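Putative isomerase (PDB 2OQH) probably catalyses the dehydration of D-glucarate to 5-dehydro-4-deoxy-D-glucarate, as a TIM-barrel enzyme of the enolase superfamily. Local coordinates at residues A[147-150]-A[151-155]; A[196-199]-A[200-204]; A[204-207]-A[208-211]; A[268-271]-A[272-275]; A[324-327]-A[328-331]. All blocks are in the same frame, centred on the assembly; numbering follows the deposited sequence.

How the contacts relate
Along the chain the contacts run in series from contact 1 to contact 5, all of them local. Contact 1 opens helix 147-162 on the outside of the barrel. Contact 2 leaves strand 193-197 and runs directly into contact 3 on helix 204-214; they share Val204, and Trp202 packs on Ser207 and Ala210. Contacts 4 and 5 begin on the ends of strands 266-269 and 323-324, with centres about 17 Å apart, and touch where His268 meets Asp324. Contacts 2 and 4 reach the same sheet, their nearest atoms about 6 Å apart. The set therefore samples both layers of a TIM barrel: strand ends and the segments just beyond them (2, 4, 5) and outer helices (1, 3).

Contact 1. Residues A[147-150]-A[151-155]; sequences LPKA and MAEHA
Leu147 and Met151, the latter a selenomethionine, stand one helical turn apart with their side chains alongside each other and pointing the same way. The leucine makes the contact with its CD1 branch, which comes to 3.6 Å from Met151 CG. The same methyl lies 4.0 Å from Met151 SE, so it flanks the bend of the longer chain. Met151 takes a first torsion with CG beside its own backbone N (chi1 -63°), and this folds CG back to 3.1 Å from Leu147 O. Further bends at chi2 and chi3 turn the end of the chain away from the turn before; the Met151 side chain also touches Ile181 of helix 175-188. With CG anti to its backbone N (chi1 -180°), Leu147 lies alongside Met151 and can offer CD1.

Together these residues form the beginning of helix 147-162, the crossover of the beta-alpha-beta unit made with strands 127-134 and 166-170. Pro148 and Ala152 both lie against Ala184 of helix 175-188, placing this flank against the next barrel helix. Four consecutive i to i+4 bonds hold the backbone, from Met151 N to Leu147 O at 2.9 Å through to His154 N and Ala150 O at 3.1 Å.

On the exposed flank, Lys149 and Glu153 slant across each other. Glu153 OE2 lies 3.7 Å from the aliphatic carbon CG of Lys149, whose chain stays extended until it kinks at chi4. That kink leaves NZ 5.3 Å from Glu153 OE2; the opposite charges may attract weakly at this range, but the pair is not a salt bridge. The end of the His154 side chain leads away from residues 147-150, and the side chain touches Asp138.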
loop_
_atom_site.group_PDB
_atom_site.type_symbol
_atom_site.label_atom_id
_atom_site.label_comp_id
_atom_site.label_asym_id
_atom_site.label_seq_id
_atom_site.Cartn_x
_atom_site.Cartn_y
_atom_site.Cartn_z
ATOM N N LEU A 147 -5.459 -27.210 -10.683
ATOM C CA LEU A 147 -5.170 -25.838 -10.252
ATOM C C LEU A 147 -3.889 -25.687 -9.407
ATOM O O LEU A 147 -3.098 -24.767 -9.628
ATOM C CB LEU A 147 -6.382 -25.268 -9.494
ATOM C CG LEU A 147 -6.271 -23.830 -8.972
ATOM C CD1 LEU A 147 -5.848 -22.901 -10.097
ATOM C CD2 LEU A 147 -7.617 -23.388 -8.377
ATOM N N PRO A 148 -3.669 -26.578 -8.426
ATOM C CA PRO A 148 -2.460 -26.479 -7.598
ATOM C C PRO A 148 -1.146 -26.512 -8.377
ATOM O O PRO A 148 -0.287 -25.648 -8.196
ATOM C CB PRO A 148 -2.607 -27.658 -6.648
ATOM C CG PRO A 148 -4.085 -27.673 -6.409
ATOM C CD PRO A 148 -4.625 -27.527 -7.826
ATOM N N LYS A 149 -0.981 -27.513 -9.237
ATOM C CA LYS A 149 0.233 -27.645 -10.049
ATOM C C LYS A 149 0.361 -26.448 -10.990
ATOM O O LYS A 149 1.458 -25.923 -11.217
ATOM C CB LYS A 149 0.167 -28.929 -10.881
ATOM C CG LYS A 149 1.499 -29.394 -11.479
ATOM C CD LYS A 149 1.257 -30.562 -12.444
ATOM C CE LYS A 149 2.509 -31.390 -12.674
ATOM N NZ LYS A 149 2.928 -32.078 -11.416
ATOM N N ALA A 150 -0.771 -26.028 -11.539
ATOM C CA ALA A 150 -0.806 -24.905 -12.463
ATOM C C ALA A 150 -0.283 -23.637 -11.801
ATOM O O ALA A 150 0.526 -22.912 -12.382
ATOM C CB ALA A 150 -2.235 -24.688 -12.961
HETATM N N MSE A 151 -0.752 -23.377 -10.584
HETATM C CA MSE A 151 -0.343 -22.195 -9.835
HETATM C C MSE A 151 1.133 -22.270 -9.458
HETATM O O MSE A 151 1.842 -21.275 -9.546
HETATM C CB MSE A 151 -1.198 -22.050 -8.570
HETATM C CG MSE A 151 -2.689 -21.836 -8.821
HETATM SE SE MSE A 151 -3.107 -20.097 -9.600
HETATM C CE MSE A 151 -3.004 -19.035 -7.976
ATOM N N ALA A 152 1.592 -23.449 -9.048
ATOM C CA ALA A 152 2.988 -23.637 -8.663
ATOM C C ALA A 152 3.918 -23.334 -9.839
ATOM O O ALA A 152 4.956 -22.693 -9.672
ATOM C CB ALA A 152 3.201 -25.061 -8.173
ATOM N N GLU A 153 3.546 -23.807 -11.027
ATOM C CA GLU A 153 4.340 -23.554 -12.227
ATOM C C GLU A 153 4.379 -22.054 -12.499
ATOM O O GLU A 153 5.435 -21.494 -12.780
ATOM C CB GLU A 153 3.732 -24.272 -13.431
ATOM C CG GLU A 153 4.209 -25.701 -13.607
ATOM C CD GLU A 153 3.384 -26.457 -14.628
ATOM O OE1 GLU A 153 3.139 -25.915 -15.731
ATOM O OE2 GLU A 153 2.979 -27.598 -14.324
ATOM N N HIS A 154 3.219 -21.410 -12.415
ATOM C CA HIS A 154 3.142 -19.974 -12.647
ATOM C C HIS A 154 3.973 -19.225 -11.615
ATOM O O HIS A 154 4.659 -18.262 -11.942
ATOM C CB HIS A 154 1.698 -19.486 -12.562
ATOM C CG HIS A 154 1.550 -18.023 -12.833
ATOM N ND1 HIS A 154 1.821 -17.465 -14.063
ATOM C CD2 HIS A 154 1.185 -16.999 -12.026
ATOM C CE1 HIS A 154 1.629 -16.158 -14.003
ATOM N NE2 HIS A 154 1.242 -15.851 -12.778
ATOM N N ALA A 155 3.903 -19.677 -10.367
ATOM C CA ALA A 155 4.648 -19.061 -9.283
ATOM C C ALA A 155 6.138 -19.117 -9.595
ATOM O O ALA A 155 6.841 -18.108 -9.513
ATOM C CB ALA A 155 4.351 -19.783 -7.963
#

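Contact 2. Residues A[196-199]-A[200-204]; sequences VDPN and AAWSV
Pro198 lays its ring over one face of the Trp202 indole, with CG 3.5 Å from the centroid of the six-membered ring. At 12° off the ring normal, this is a CH-pi contact over the face. The pair sits in the loop joining strand 193-197 to helix 204-214, within a beta-alpha repeat of the TIM barrel. Pro198 CB extends the overlap toward the pyrrole part, reaching 3.8 Å from Trp202 NE1. The indole comes back to the proline because its CG lies beside the backbone N of Trp202 (chi1 -57°). Its rotation is also fixed by its polar edge, as NE1 is hydrogen-bonded to Thr172 O and to Asp178 OD2. Substituting an alanine for Trp202 would probably strip the proline of its flat partner, open a gap beside Pro225 and Ala210, and leave Thr172 O and Asp178 OD2 without the indole N-H.

The backbone turns sharply between the two rings, spanned by a weak bond from Ala201 N to Pro198 O, 3.0 Å. Overlapping the start of this turn, Asp197 forms an Asx turn: its OD1 accepts from Asn199 N at 2.9 Å, met on the anti side and 30° out of the carboxylate plane.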
loop_
_atom_site.group_PDB
_atom_site.type_symbol
_atom_site.label_atom_id
_atom_site.label_comp_id
_atom_site.label_asym_id
_atom_site.label_seq_id
_atom_site.Cartn_x
_atom_site.Cartn_y
_atom_site.Cartn_z
ATOM N N VAL A 196 -0.595 -15.595 2.227
ATOM C CA VAL A 196 -1.924 -15.835 1.669
ATOM C C VAL A 196 -2.885 -14.780 2.221
ATOM O O VAL A 196 -2.896 -14.488 3.418
ATOM C CB VAL A 196 -2.446 -17.256 1.979
ATOM C CG1 VAL A 196 -2.417 -17.517 3.459
ATOM C CG2 VAL A 196 -3.850 -17.416 1.434
ATOM N N ASP A 197 -3.680 -14.197 1.333
ATOM C CA ASP A 197 -4.616 -13.151 1.717
ATOM C C ASP A 197 -6.030 -13.474 1.256
ATOM O O ASP A 197 -6.383 -13.220 0.111
ATOM C CB ASP A 197 -4.170 -11.821 1.101
ATOM C CG ASP A 197 -4.961 -10.637 1.612
ATOM O OD1 ASP A 197 -6.007 -10.832 2.266
ATOM O OD2 ASP A 197 -4.530 -9.492 1.347
ATOM N N PRO A 198 -6.855 -14.051 2.146
ATOM C CA PRO A 198 -8.242 -14.403 1.820
ATOM C C PRO A 198 -9.161 -13.183 1.852
ATOM O O PRO A 198 -10.353 -13.281 1.554
ATOM C CB PRO A 198 -8.615 -15.413 2.911
ATOM C CG PRO A 198 -7.290 -15.991 3.326
ATOM C CD PRO A 198 -6.417 -14.761 3.361
ATOM N N ASN A 199 -8.606 -12.032 2.221
ATOM C CA ASN A 199 -9.390 -10.802 2.298
ATOM C C ASN A 199 -10.622 -10.993 3.161
ATOM O O ASN A 199 -11.732 -10.610 2.792
ATOM C CB ASN A 199 -9.794 -10.338 0.899
ATOM C CG ASN A 199 -8.612 -9.830 0.101
ATOM O OD1 ASN A 199 -8.014 -8.803 0.441
ATOM N ND2 ASN A 199 -8.257 -10.550 -0.956
ATOM N N ALA A 200 -10.406 -11.612 4.316
ATOM C CA ALA A 200 -11.457 -11.852 5.289
ATOM C C ALA A 200 -12.621 -12.662 4.744
ATOM O O ALA A 200 -13.754 -12.484 5.182
ATOM C CB ALA A 200 -11.960 -10.518 5.835
ATOM N N ALA A 201 -12.341 -13.560 3.803
ATOM C CA ALA A 201 -13.395 -14.383 3.221
ATOM C C ALA A 201 -13.657 -15.684 3.982
ATOM O O ALA A 201 -14.686 -16.320 3.772
ATOM C CB ALA A 201 -13.076 -14.694 1.756
ATOM N N TRP A 202 -12.745 -16.089 4.861
ATOM C CA TRP A 202 -12.953 -17.324 5.618
ATOM C C TRP A 202 -13.626 -17.065 6.959
ATOM O O TRP A 202 -13.424 -16.016 7.576
ATOM C CB TRP A 202 -11.636 -18.035 5.924
ATOM C CG TRP A 202 -10.769 -18.389 4.759
ATOM C CD1 TRP A 202 -11.133 -18.478 3.449
ATOM C CD2 TRP A 202 -9.396 -18.783 4.825
ATOM N NE1 TRP A 202 -10.068 -18.907 2.692
ATOM C CE2 TRP A 202 -8.989 -19.104 3.514
ATOM C CE3 TRP A 202 -8.468 -18.898 5.872
ATOM C CZ2 TRP A 202 -7.692 -19.537 3.219
ATOM C CZ3 TRP A 202 -7.169 -19.332 5.578
ATOM C CH2 TRP A 202 -6.798 -19.645 4.262
ATOM N N SER A 203 -14.406 -18.038 7.417
ATOM C CA SER A 203 -15.071 -17.939 8.710
ATOM C C SER A 203 -13.983 -18.224 9.738
ATOM O O SER A 203 -12.916 -18.723 9.386
ATOM C CB SER A 203 -16.165 -18.995 8.834
ATOM O OG SER A 203 -15.610 -20.298 8.887
ATOM N N VAL A 204 -14.237 -17.919 11.005
ATOM C CA VAL A 204 -13.224 -18.182 12.014
ATOM C C VAL A 204 -12.900 -19.674 12.130
ATOM O O VAL A 204 -11.726 -20.050 12.174
ATOM C CB VAL A 204 -13.637 -17.628 13.390
ATOM C CG1 VAL A 204 -12.549 -17.923 14.404
ATOM C CG2 VAL A 204 -13.860 -16.119 13.291
#

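Contact 3. Residues A[204-207]-A[208-211]; sequences VPDS and VRAG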
loop_
_atom_site.group_PDB
_atom_site.type_symbol
_atom_site.label_atom_id
_atom_site.label_comp_id
_atom_site.label_asym_id
_atom_site.label_seq_id
_atom_site.Cartn_x
_atom_site.Cartn_y
_atom_site.Cartn_z
ATOM N N VAL A 204 -14.237 -17.919 11.005
ATOM C CA VAL A 204 -13.224 -18.182 12.014
ATOM C C VAL A 204 -12.900 -19.674 12.130
ATOM O O VAL A 204 -11.726 -20.050 12.174
ATOM C CB VAL A 204 -13.637 -17.628 13.390
ATOM C CG1 VAL A 204 -12.549 -17.923 14.404
ATOM C CG2 VAL A 204 -13.860 -16.119 13.291
ATOM N N PRO A 205 -13.933 -20.542 12.184
ATOM C CA PRO A 205 -13.695 -21.987 12.290
ATOM C C PRO A 205 -12.891 -22.525 11.104
ATOM O O PRO A 205 -12.030 -23.384 11.275
ATOM C CB PRO A 205 -15.110 -22.575 12.339
ATOM C CG PRO A 205 -15.894 -21.499 13.022
ATOM C CD PRO A 205 -15.372 -20.247 12.328
ATOM N N ASP A 206 -13.186 -22.029 9.905
ATOM C CA ASP A 206 -12.457 -22.470 8.720
ATOM C C ASP A 206 -11.047 -21.889 8.707
ATOM O O ASP A 206 -10.132 -22.491 8.142
ATOM C CB ASP A 206 -13.188 -22.075 7.431
ATOM C CG ASP A 206 -14.399 -22.951 7.154
ATOM O OD1 ASP A 206 -14.301 -24.183 7.334
ATOM O OD2 ASP A 206 -15.445 -22.409 6.742
ATOM N N SER A 207 -10.872 -20.724 9.329
ATOM C CA SER A 207 -9.554 -20.095 9.394
ATOM C C SER A 207 -8.635 -20.898 10.310
ATOM O O SER A 207 -7.436 -21.021 10.050
ATOM C CB SER A 207 -9.663 -18.649 9.900
ATOM O OG SER A 207 -10.296 -17.823 8.941
ATOM N N VAL A 208 -9.201 -21.441 11.383
ATOM C CA VAL A 208 -8.442 -22.244 12.336
ATOM C C VAL A 208 -8.027 -23.566 11.685
ATOM O O VAL A 208 -6.866 -23.964 11.765
ATOM C CB VAL A 208 -9.281 -22.537 13.605
ATOM C CG1 VAL A 208 -8.527 -23.455 14.553
ATOM C CG2 VAL A 208 -9.615 -21.235 14.307
ATOM N N ARG A 209 -8.981 -24.238 11.039
ATOM C CA ARG A 209 -8.708 -25.509 10.372
ATOM C C ARG A 209 -7.655 -25.334 9.278
ATOM O O ARG A 209 -6.680 -26.079 9.222
ATOM C CB ARG A 209 -9.997 -26.088 9.771
ATOM C CG ARG A 209 -10.994 -26.631 10.792
ATOM C CD ARG A 209 -12.240 -27.203 10.102
ATOM N NE ARG A 209 -11.919 -28.357 9.264
ATOM C CZ ARG A 209 -12.747 -28.916 8.388
ATOM N NH1 ARG A 209 -13.971 -28.434 8.209
ATOM N NH2 ARG A 209 -12.345 -29.963 7.684
ATOM N N ALA A 210 -7.838 -24.338 8.420
ATOM C CA ALA A 210 -6.884 -24.090 7.344
ATOM C C ALA A 210 -5.533 -23.642 7.901
ATOM O O ALA A 210 -4.493 -24.109 7.450
ATOM C CB ALA A 210 -7.431 -23.038 6.383
ATOM N N GLY A 211 -5.565 -22.738 8.883
ATOM C CA GLY A 211 -4.344 -22.238 9.490
ATOM C C GLY A 211 -3.498 -23.362 10.046
ATOM O O GLY A 211 -2.284 -23.407 9.846
HETATM O O HOH W 1 -15.443 -25.945 8.908
#
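Asp206 and Arg209 meet through a water. That water donates to Asp206 OD1 at 2.6 Å and accepts from Arg209 NH1 at 3.0 Å, lying in the guanidinium plane at its edge. The direct separation of Asp206 OD1 from Arg209 NH1 is 4.4 Å, and the oxygen stands well out of the guanidinium plane. Charge attraction can therefore act, but no N-H is aimed at the carboxylate. The arginine is brought round by a bend at chi3 (64°), while its CG rests 3.4 Å from Pro205 O.

Both residues lie on the first turns of helix 204-214, the crossover between strands 193-197 and 221-223 of the barrel. The backbone here is regular: Val208 N, Arg209 N and Ala210 N donate to Val204 O, Pro205 O and Asp206 O, respectively. Gly211 N donates to Ser207 O at 2.8 Å. On another side of the turn, Val208 CG2 comes to 3.2 Å from Val204 O, and Val204 CG1 meets that methyl more loosely at 4.4 Å.

Farther out, Ser203 at the N-cap position fixes two side chains. Its OG is hydrogen-bonded to Asp206 OD2, which holds the carboxylate while OD1 meets the water, and its carbonyl O is bonded to Ser207 OG. Helix 228-238 flanks the turn at Val204, Ser207 and Val208, whereas helix 175-188 meets Asp206 and Ala210.

Contact 4. Residues A[268-271]-A[272-275]; sequences HGDV and YKWG
Tyr272 carries Val271 on one ring face, with the valine CB 4.2 Å from the ring centroid and 10° off the normal, a CH-pi contact. Asp270 OD1 approaches the same ring obliquely, 3.5 Å from Tyr272 CD2, with carboxylate and ring planes 71° apart. The Trp274 indole is met at its edge: a water lies in its plane, accepting from NE1 at 3.1 Å and donating to His268 O. Near that plane too is Asp270 O, 3.2 Å from Trp274 CD1.

Asp270 bonds to the backbone that carries these rings. Its OD1 accepts from Tyr272 N at 3.0 Å, from above the carboxylate plane, and this is an N-cap bond. Its carbonyl O takes two donors, Trp274 N almost in line with the C=O bond and Lys273 N from above the carbonyl plane. An alanine replacing Asp270 would probably leave Tyr272 N without its capping acceptor and His297 ND1 without its weak bond to OD2.

This is a short, weakly bonded helix with an N-cap aspartate, just beyond barrel strand 266-269, and an aspartate beside a histidine at the end of the next strand recalls the Asp-His dyad of mandelate racemase relatives.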
loop_
_atom_site.group_PDB
_atom_site.type_symbol
_atom_site.label_atom_id
_atom_site.label_comp_id
_atom_site.label_asym_id
_atom_site.label_seq_id
_atom_site.Cartn_x
_atom_site.Cartn_y
_atom_site.Cartn_z
ATOM N N HIS A 268 -0.184 -3.843 8.356
ATOM C CA HIS A 268 0.139 -3.254 7.060
ATOM C C HIS A 268 -0.071 -1.743 7.094
ATOM O O HIS A 268 -1.163 -1.275 7.395
ATOM C CB HIS A 268 -0.768 -3.824 5.961
ATOM C CG HIS A 268 -0.159 -4.945 5.177
ATOM N ND1 HIS A 268 1.013 -4.808 4.467
ATOM C CD2 HIS A 268 -0.579 -6.211 4.967
ATOM C CE1 HIS A 268 1.291 -5.945 3.853
ATOM N NE2 HIS A 268 0.339 -6.814 4.142
ATOM N N GLY A 269 0.973 -0.981 6.798
ATOM C CA GLY A 269 0.821 0.460 6.751
ATOM C C GLY A 269 0.334 0.783 5.350
ATOM O O GLY A 269 0.318 -0.097 4.494
ATOM N N ASP A 270 -0.072 2.027 5.117
ATOM C CA ASP A 270 -0.550 2.471 3.813
ATOM C C ASP A 270 -0.949 3.930 3.964
ATOM O O ASP A 270 -1.959 4.258 4.592
ATOM C CB ASP A 270 -1.759 1.642 3.354
ATOM C CG ASP A 270 -2.311 2.102 2.010
ATOM O OD1 ASP A 270 -1.814 3.110 1.461
ATOM O OD2 ASP A 270 -3.248 1.452 1.500
ATOM N N VAL A 271 -0.134 4.801 3.387
ATOM C CA VAL A 271 -0.362 6.233 3.462
ATOM C C VAL A 271 -1.760 6.642 3.037
ATOM O O VAL A 271 -2.390 7.496 3.658
ATOM C CB VAL A 271 0.665 6.987 2.596
ATOM C CG1 VAL A 271 0.272 8.456 2.466
ATOM C CG2 VAL A 271 2.036 6.858 3.215
ATOM N N TYR A 272 -2.245 6.012 1.978
ATOM C CA TYR A 272 -3.542 6.336 1.430
ATOM C C TYR A 272 -4.693 5.814 2.260
ATOM O O TYR A 272 -5.812 6.317 2.157
ATOM C CB TYR A 272 -3.580 5.836 -0.014
ATOM C CG TYR A 272 -2.348 6.348 -0.715
ATOM C CD1 TYR A 272 -2.193 7.711 -0.959
ATOM C CD2 TYR A 272 -1.259 5.513 -0.952
ATOM C CE1 TYR A 272 -0.983 8.235 -1.400
ATOM C CE2 TYR A 272 -0.033 6.029 -1.394
ATOM C CZ TYR A 272 0.097 7.395 -1.611
ATOM O OH TYR A 272 1.312 7.931 -1.993
ATOM N N LYS A 273 -4.416 4.829 3.103
ATOM C CA LYS A 273 -5.443 4.270 3.968
ATOM C C LYS A 273 -5.459 4.998 5.323
ATOM O O LYS A 273 -6.516 5.185 5.925
ATOM C CB LYS A 273 -5.187 2.767 4.157
ATOM C CG LYS A 273 -6.224 2.030 4.996
ATOM C CD LYS A 273 -5.911 0.525 5.079
ATOM C CE LYS A 273 -6.299 -0.223 3.811
ATOM N NZ LYS A 273 -7.586 -0.954 3.975
ATOM N N TRP A 274 -4.282 5.422 5.778
ATOM C CA TRP A 274 -4.130 6.110 7.057
ATOM C C TRP A 274 -4.137 7.644 7.000
ATOM O O TRP A 274 -4.001 8.314 8.024
ATOM C CB TRP A 274 -2.860 5.604 7.747
ATOM C CG TRP A 274 -2.999 4.170 8.188
ATOM C CD1 TRP A 274 -3.113 3.073 7.383
ATOM C CD2 TRP A 274 -3.130 3.693 9.534
ATOM N NE1 TRP A 274 -3.316 1.942 8.142
ATOM C CE2 TRP A 274 -3.327 2.293 9.466
ATOM C CE3 TRP A 274 -3.101 4.310 10.793
ATOM C CZ2 TRP A 274 -3.499 1.500 10.613
ATOM C CZ3 TRP A 274 -3.273 3.519 11.937
ATOM C CH2 TRP A 274 -3.469 2.132 11.834
ATOM N N GLY A 275 -4.271 8.195 5.799
ATOM C CA GLY A 275 -4.349 9.636 5.661
ATOM C C GLY A 275 -3.087 10.462 5.498
ATOM O O GLY A 275 -3.180 11.681 5.340
HETATM O O HOH W 2 -3.960 -1.050 7.999
#

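Contact 5. Residues A[324-327]-A[328-331]; sequences DSMY and YLHA
A 3-10 turn following strand 323-324 of the TIM barrel brings Tyr327 and His330 together as an offset stack. Their centroids are 4.3 Å apart and the planes are inclined by 22°. The imidazole lies toward the rim of the phenol rather than over its centre: His330 CD2 is 3.4 Å from Tyr327 CZ, and Tyr327 OH lies over the imidazole face, offset toward the rim of that ring. The tyrosine ring reaches this place because its CG is anti to the backbone N (chi1 -175°), and its OH is hydrogen-bonded to Leu338 N, which fixes the far end. At the imidazole edge, in plane, is Tyr327 O, 3.0 Å from His330 CD2, so one residue meets both the face and the edge of the histidine.

The backbone bonds are those of a 3-10 turn, i to i+3: Leu329 N to Met326 O and His330 N to Tyr327 O, each 3.1 Å long. An ST turn overlaps their start, Ser325 OG accepting from Tyr327 N.

On a second side, the selenomethionine Met326 lies alongside Tyr328, its SE 5.0 Å from the ring centroid in an oblique Met-aromatic contact. The Tyr328 OH is bonded to Leu133 N of strand 127-134, and its ring meets Phe164 edge-to-face, tying the turn to the neighbouring parts of the barrel. Met326 CB also touches Leu329 CD1. Beyond the stack, His330 ND1 donates to Ala331 O at 2.7 Å, tilted out of the ring plane.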
loop_
_atom_site.group_PDB
_atom_site.type_symbol
_atom_site.label_atom_id
_atom_site.label_comp_id
_atom_site.label_asym_id
_atom_site.label_seq_id
_atom_site.Cartn_x
_atom_site.Cartn_y
_atom_site.Cartn_z
ATOM N N ASP A 324 4.059 -5.001 -0.456
ATOM C CA ASP A 324 3.065 -5.344 -1.465
ATOM C C ASP A 324 3.093 -4.172 -2.426
ATOM O O ASP A 324 3.115 -3.019 -2.002
ATOM C CB ASP A 324 1.662 -5.459 -0.861
ATOM C CG ASP A 324 1.397 -6.819 -0.239
ATOM O OD1 ASP A 324 2.238 -7.730 -0.410
ATOM O OD2 ASP A 324 0.336 -6.980 0.407
ATOM N N SER A 325 3.112 -4.451 -3.718
ATOM C CA SER A 325 3.145 -3.371 -4.689
ATOM C C SER A 325 2.697 -3.859 -6.039
ATOM O O SER A 325 3.261 -4.804 -6.582
ATOM C CB SER A 325 4.555 -2.788 -4.808
ATOM O OG SER A 325 4.618 -1.837 -5.866
HETATM N N MSE A 326 1.668 -3.218 -6.577
HETATM C CA MSE A 326 1.178 -3.603 -7.887
HETATM C C MSE A 326 1.819 -2.700 -8.927
HETATM O O MSE A 326 1.330 -2.593 -10.049
HETATM C CB MSE A 326 -0.350 -3.496 -7.961
HETATM C CG MSE A 326 -1.098 -4.606 -7.217
HETATM SE SE MSE A 326 -0.110 -6.295 -7.141
HETATM C CE MSE A 326 0.335 -6.241 -5.255
ATOM N N TYR A 327 2.929 -2.068 -8.545
ATOM C CA TYR A 327 3.642 -1.162 -9.441
ATOM C C TYR A 327 4.238 -1.869 -10.657
ATOM O O TYR A 327 4.488 -1.228 -11.681
ATOM C CB TYR A 327 4.759 -0.419 -8.697
ATOM C CG TYR A 327 5.454 0.628 -9.556
ATOM C CD1 TYR A 327 4.770 1.763 -9.992
ATOM C CD2 TYR A 327 6.775 0.460 -9.971
ATOM C CE1 TYR A 327 5.384 2.710 -10.828
ATOM C CE2 TYR A 327 7.405 1.403 -10.811
ATOM C CZ TYR A 327 6.697 2.526 -11.235
ATOM O OH TYR A 327 7.287 3.457 -12.070
ATOM N N TYR A 328 4.482 -3.173 -10.562
ATOM C CA TYR A 328 5.052 -3.871 -11.708
ATOM C C TYR A 328 4.036 -4.055 -12.825
ATOM O O TYR A 328 4.368 -4.557 -13.897
ATOM C CB TYR A 328 5.655 -5.224 -11.297
ATOM C CG TYR A 328 4.702 -6.220 -10.671
ATOM C CD1 TYR A 328 3.776 -6.927 -11.441
ATOM C CD2 TYR A 328 4.745 -6.473 -9.303
ATOM C CE1 TYR A 328 2.914 -7.867 -10.855
ATOM C CE2 TYR A 328 3.893 -7.407 -8.706
ATOM C CZ TYR A 328 2.982 -8.103 -9.481
ATOM O OH TYR A 328 2.167 -9.042 -8.879
ATOM N N LEU A 329 2.802 -3.629 -12.575
ATOM C CA LEU A 329 1.723 -3.721 -13.558
ATOM C C LEU A 329 1.533 -2.405 -14.294
ATOM O O LEU A 329 0.619 -2.265 -15.108
ATOM C CB LEU A 329 0.401 -4.063 -12.872
ATOM C CG LEU A 329 0.280 -5.402 -12.156
ATOM C CD1 LEU A 329 -1.083 -5.469 -11.474
ATOM C CD2 LEU A 329 0.454 -6.533 -13.149
ATOM N N HIS A 330 2.388 -1.437 -14.006
ATOM C CA HIS A 330 2.263 -0.129 -14.624
ATOM C C HIS A 330 2.738 -0.092 -16.068
ATOM O O HIS A 330 3.693 -0.778 -16.449
ATOM C CB HIS A 330 3.037 0.921 -13.813
ATOM C CG HIS A 330 4.456 1.105 -14.254
ATOM N ND1 HIS A 330 4.809 1.919 -15.310
ATOM C CD2 HIS A 330 5.611 0.569 -13.793
ATOM C CE1 HIS A 330 6.118 1.880 -15.479
ATOM N NE2 HIS A 330 6.629 1.068 -14.571
ATOM N N ALA A 331 2.030 0.701 -16.864
ATOM C CA ALA A 331 2.373 0.909 -18.258
ATOM C C ALA A 331 2.728 2.392 -18.290
ATOM O O ALA A 331 3.670 2.817 -17.616
ATOM C CB ALA A 331 1.177 0.612 -19.159
#